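Side-chain contacts in cysteine desulfurase (Thermococcus onnurineus, PDB 5B89), which probably catalyses the pyridoxal-phosphate-dependent removal of sulfur from L-cysteine, passing it to a sulfur carrier and leaving L-alanine: residues B[75-78]-B[79-82]; B[51-54]-B[55-59]. All coordinates share one frame; numbering follows the deposited sequence.

Contact 1 (B[75-78]-B[79-82]); sequences SQMA and THKY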
loop_
_atom_site.group_PDB
_atom_site.type_symbol
_atom_site.label_atom_id
_atom_site.label_comp_id
_atom_site.label_asym_id
_atom_site.label_seq_id
_atom_site.Cartn_x
_atom_site.Cartn_y
_atom_site.Cartn_z
ATOM N N SER B 75 -11.102 -14.041 -11.345
ATOM C CA SER B 75 -11.439 -13.384 -10.121
ATOM C C SER B 75 -11.590 -14.463 -9.056
ATOM O O SER B 75 -11.229 -14.260 -7.919
ATOM C CB SER B 75 -12.626 -12.507 -10.182
ATOM O OG SER B 75 -12.896 -11.805 -8.947
ATOM N N GLN B 76 -12.183 -15.576 -9.440
ATOM C CA GLN B 76 -12.351 -16.622 -8.364
ATOM C C GLN B 76 -11.040 -17.098 -7.908
ATOM O O GLN B 76 -10.848 -17.255 -6.629
ATOM C CB GLN B 76 -13.223 -17.772 -8.915
ATOM C CG GLN B 76 -14.702 -17.428 -9.075
ATOM C CD GLN B 76 -15.481 -17.152 -7.785
ATOM O OE1 GLN B 76 -15.322 -17.923 -6.830
ATOM N NE2 GLN B 76 -16.348 -16.179 -7.745
ATOM N N MET B 77 -10.081 -17.301 -8.788
ATOM C CA MET B 77 -8.765 -17.847 -8.468
ATOM C C MET B 77 -8.029 -16.771 -7.625
ATOM O O MET B 77 -7.431 -17.060 -6.553
ATOM C CB MET B 77 -7.865 -18.240 -9.655
ATOM C CG MET B 77 -6.547 -18.797 -9.242
ATOM S SD MET B 77 -6.587 -20.234 -8.088
ATOM C CE MET B 77 -7.333 -21.525 -9.098
ATOM N N ALA B 78 -8.027 -15.542 -8.090
ATOM C CA ALA B 78 -7.411 -14.434 -7.302
ATOM C C ALA B 78 -7.995 -14.289 -5.910
ATOM O O ALA B 78 -7.230 -14.148 -4.976
ATOM C CB ALA B 78 -7.461 -13.106 -8.092
ATOM N N THR B 79 -9.295 -14.328 -5.793
ATOM C CA THR B 79 -9.990 -14.218 -4.514
ATOM C C THR B 79 -9.562 -15.418 -3.631
ATOM O O THR B 79 -9.238 -15.192 -2.434
ATOM C CB THR B 79 -11.504 -14.197 -4.670
ATOM O OG1 THR B 79 -11.855 -13.067 -5.439
ATOM C CG2 THR B 79 -12.141 -14.068 -3.345
ATOM N N HIS B 80 -9.569 -16.631 -4.156
ATOM C CA HIS B 80 -9.121 -17.796 -3.326
ATOM C C HIS B 80 -7.735 -17.611 -2.861
ATOM O O HIS B 80 -7.471 -17.838 -1.648
ATOM C CB HIS B 80 -9.233 -19.054 -4.160
ATOM C CG HIS B 80 -8.427 -20.257 -3.696
ATOM N ND1 HIS B 80 -8.857 -21.051 -2.648
ATOM C CD2 HIS B 80 -7.239 -20.775 -4.096
ATOM C CE1 HIS B 80 -7.958 -21.993 -2.419
ATOM N NE2 HIS B 80 -6.971 -21.856 -3.290
ATOM N N LYS B 81 -6.772 -17.189 -3.704
ATOM C CA LYS B 81 -5.379 -17.038 -3.299
ATOM C C LYS B 81 -5.247 -15.847 -2.309
ATOM O O LYS B 81 -4.383 -15.912 -1.381
ATOM C CB LYS B 81 -4.447 -16.874 -4.506
ATOM C CG LYS B 81 -4.353 -18.161 -5.298
ATOM C CD LYS B 81 -3.633 -19.266 -4.628
ATOM C CE LYS B 81 -2.221 -19.030 -4.502
ATOM N NZ LYS B 81 -1.432 -20.151 -3.881
ATOM N N TYR B 82 -5.995 -14.785 -2.448
ATOM C CA TYR B 82 -5.952 -13.660 -1.510
ATOM C C TYR B 82 -6.463 -14.092 -0.113
ATOM O O TYR B 82 -5.819 -13.821 0.884
ATOM C CB TYR B 82 -6.773 -12.465 -2.060
ATOM C CG TYR B 82 -6.788 -11.220 -1.212
ATOM C CD1 TYR B 82 -5.581 -10.571 -0.914
ATOM C CD2 TYR B 82 -7.918 -10.682 -0.694
ATOM C CE1 TYR B 82 -5.582 -9.447 -0.191
ATOM C CE2 TYR B 82 -7.874 -9.522 0.080
ATOM C CZ TYR B 82 -6.676 -8.968 0.351
ATOM O OH TYR B 82 -6.587 -7.793 1.129
#
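The imidazole of His80 and the thioether of Met77 lie side by side on the outer surface of helix 73-93, pointing the same way. Met77 SD is 4.1 Å from His80 CD2 and 5.1 Å from the ring centroid, lying 68° off the ring normal, an oblique Met-aromatic contact. The other aromatic side chain, Tyr82, meets the preceding turn through CB, 3.4 Å from Ala78 O; its ring runs on to Pro289 and Ala294, and its hydroxyl is hydrogen-bonded to Glu285. Met77 bends sharply at its second torsion (chi2 55°), and its sulfur thereby also meets Lys81 CG at 4.1 Å. From there the lysine chain leads away, and NZ forms a salt bridge with Glu84.

On the buried side, Thr79 adds a side-chain bond to the helical one. Its OG1, set beside the backbone N and opposite the carbonyl carbon (chi1 -61°), donates to Ser75 O at 2.8 Å, while Thr79 N reaches the same oxygen at 2.9 Å from the opposite face of the carbonyl plane. Thr79 OG1 is also hydrogen-bonded to Arg69 N, and Ser75 OG to Asn66 O and Gly70 N. A valine in place of Thr79 would probably leave Ser75 O with one donor fewer and Arg69 N without this acceptor. The chemistry thus divides by side: sulfur, imidazole and alkyl chain meet through van der Waals contact, with Tyr63 and Ile295 as further neighbours, whereas the hydroxyls bind the loop before the helix to its first turns, near Arg371 of the second subunit.

Contact 2 (B[51-54]-B[55-59]); sequences PVVE and AMDEY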
loop_
_atom_site.group_PDB
_atom_site.type_symbol
_atom_site.label_atom_id
_atom_site.label_comp_id
_atom_site.label_asym_id
_atom_site.label_seq_id
_atom_site.Cartn_x
_atom_site.Cartn_y
_atom_site.Cartn_z
ATOM N N PRO B 51 11.598 -18.140 -4.718
ATOM C CA PRO B 51 10.236 -18.653 -4.651
ATOM C C PRO B 51 9.152 -17.611 -4.327
ATOM O O PRO B 51 8.058 -17.769 -4.692
ATOM C CB PRO B 51 10.308 -19.698 -3.541
ATOM C CG PRO B 51 11.694 -20.179 -3.594
ATOM C CD PRO B 51 12.526 -18.986 -3.956
ATOM N N VAL B 52 9.508 -16.545 -3.649
ATOM C CA VAL B 52 8.564 -15.507 -3.334
ATOM C C VAL B 52 8.265 -14.698 -4.629
ATOM O O VAL B 52 7.183 -14.386 -4.921
ATOM C CB VAL B 52 9.106 -14.620 -2.222
ATOM C CG1 VAL B 52 8.267 -13.369 -2.092
ATOM C CG2 VAL B 52 9.177 -15.414 -0.902
ATOM N N VAL B 53 9.310 -14.431 -5.378
ATOM C CA VAL B 53 9.174 -13.751 -6.649
ATOM C C VAL B 53 8.324 -14.605 -7.605
ATOM O O VAL B 53 7.462 -14.090 -8.205
ATOM C CB VAL B 53 10.542 -13.406 -7.253
ATOM C CG1 VAL B 53 10.380 -12.761 -8.626
ATOM C CG2 VAL B 53 11.261 -12.468 -6.340
ATOM N N GLU B 54 8.584 -15.910 -7.659
ATOM C CA GLU B 54 7.831 -16.816 -8.458
ATOM C C GLU B 54 6.385 -16.848 -8.146
ATOM O O GLU B 54 5.457 -16.844 -9.013
ATOM C CB GLU B 54 8.471 -18.165 -8.474
ATOM C CG GLU B 54 9.862 -18.203 -9.092
ATOM C CD GLU B 54 10.799 -19.397 -8.803
ATOM O OE1 GLU B 54 10.430 -20.275 -7.996
ATOM O OE2 GLU B 54 11.933 -19.338 -9.364
ATOM N N ALA B 55 6.027 -16.788 -6.822
ATOM C CA ALA B 55 4.666 -16.803 -6.490
ATOM C C ALA B 55 3.846 -15.596 -6.979
ATOM O O ALA B 55 2.693 -15.614 -7.358
ATOM C CB ALA B 55 4.475 -16.946 -4.946
ATOM N N MET B 56 4.511 -14.466 -6.881
ATOM C CA MET B 56 3.957 -13.213 -7.317
ATOM C C MET B 56 3.835 -13.155 -8.841
ATOM O O MET B 56 2.867 -12.699 -9.342
ATOM C CB MET B 56 4.846 -12.051 -6.850
ATOM C CG MET B 56 4.803 -11.874 -5.360
ATOM S SD MET B 56 5.539 -10.317 -4.862
ATOM C CE MET B 56 7.244 -10.464 -5.369
ATOM N N ASP B 57 4.845 -13.652 -9.519
ATOM C CA ASP B 57 4.870 -13.709 -10.978
ATOM C C ASP B 57 3.715 -14.592 -11.465
ATOM O O ASP B 57 3.173 -14.358 -12.494
ATOM C CB ASP B 57 6.159 -14.399 -11.448
ATOM C CG ASP B 57 7.412 -13.537 -11.403
ATOM O OD1 ASP B 57 7.376 -12.397 -11.205
ATOM O OD2 ASP B 57 8.469 -14.145 -11.602
ATOM N N GLU B 58 3.372 -15.618 -10.702
ATOM C CA GLU B 58 2.287 -16.491 -11.057
ATOM C C GLU B 58 0.954 -15.745 -11.040
ATOM O O GLU B 58 0.169 -15.917 -11.898
ATOM C CB GLU B 58 2.261 -17.752 -10.179
ATOM C CG GLU B 58 1.303 -18.790 -10.680
ATOM C CD GLU B 58 1.002 -19.919 -9.701
ATOM O OE1 GLU B 58 0.656 -20.993 -10.196
ATOM O OE2 GLU B 58 1.062 -19.759 -8.494
ATOM N N TYR B 59 0.766 -14.919 -10.034
ATOM C CA TYR B 59 -0.437 -14.126 -9.989
ATOM C C TYR B 59 -0.494 -13.193 -11.222
ATOM O O TYR B 59 -1.457 -13.123 -11.883
ATOM C CB TYR B 59 -0.518 -13.242 -8.711
ATOM C CG TYR B 59 -1.580 -12.136 -8.775
ATOM C CD1 TYR B 59 -2.886 -12.428 -8.833
ATOM C CD2 TYR B 59 -1.236 -10.811 -8.806
ATOM C CE1 TYR B 59 -3.837 -11.467 -8.915
ATOM C CE2 TYR B 59 -2.184 -9.822 -8.876
ATOM C CZ TYR B 59 -3.484 -10.145 -8.923
ATOM O OH TYR B 59 -4.429 -9.193 -9.015
#
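Val53 and Asp57, one turn apart on helix 50-62, put a methyl group against a carboxylate where this helix of the class-V aminotransferase fold faces the second subunit. The two side chains cross obliquely, Val53 CG1 lying 3.8 Å from Asp57 OD2 and slightly farther from OD1. With CG opposite its own carbonyl carbon and beside the backbone N (chi1 -78°), Asp57 is folded back over the preceding turn, and its CG is 3.2 Å from Val53 O. The carboxylate oxygens are themselves acceptors, so that carbonyl is satisfied instead by the backbone N of Asp57, at 3.0 Å from Val53 O.

Met56 leans on the same turn from another side. Its CG is 3.5 Å from Val52 O, and the bend at its last torsion (chi3 -63°) carries CE back to Val53 CA at 4.0 Å, with Val52 CG1 a looser apolar neighbour. Met56 also touches Pro241 of its own chain and Tyr60 of the second subunit.

Farther out, Pro51 and Ala55 rest on Tyr303 and Ala299 of helix 291-307, which covers this face of the helix. Across the dimer interface Val53 packs on Asp57 of the second subunit, and the reverse pair is formed too. The two Asp57 OD1 atoms come close there, and such a pairing of like charges would probably raise the affinity of at least one carboxylate for a proton. Beneath this the helical bonds vary in strength, and the one from Met56 N to Val52 O is weak at 3.3 Å.

In the fold
Followed from the N terminus, the chain enters helix 50-62, where contact 2 spans successive turns, passes through the loop holding Tyr63 and Ala65, and enters helix 73-93, where contact 1 does the same. The contacts lie in series; neither nests in the other nor closes a long loop. Their centres are about 15 Å apart, yet they touch: Ala78 CB packs 4.1 Å from Tyr59 CE1. Tyr63 bridges them from the loop, its ring edge-to-face with Tyr59 while Met77 and Lys81 lie against it. Helix 291-307 adjoins both, touching Ala55 and Tyr59 of one and Lys81 and Tyr82 of the other, and both reach the second subunit.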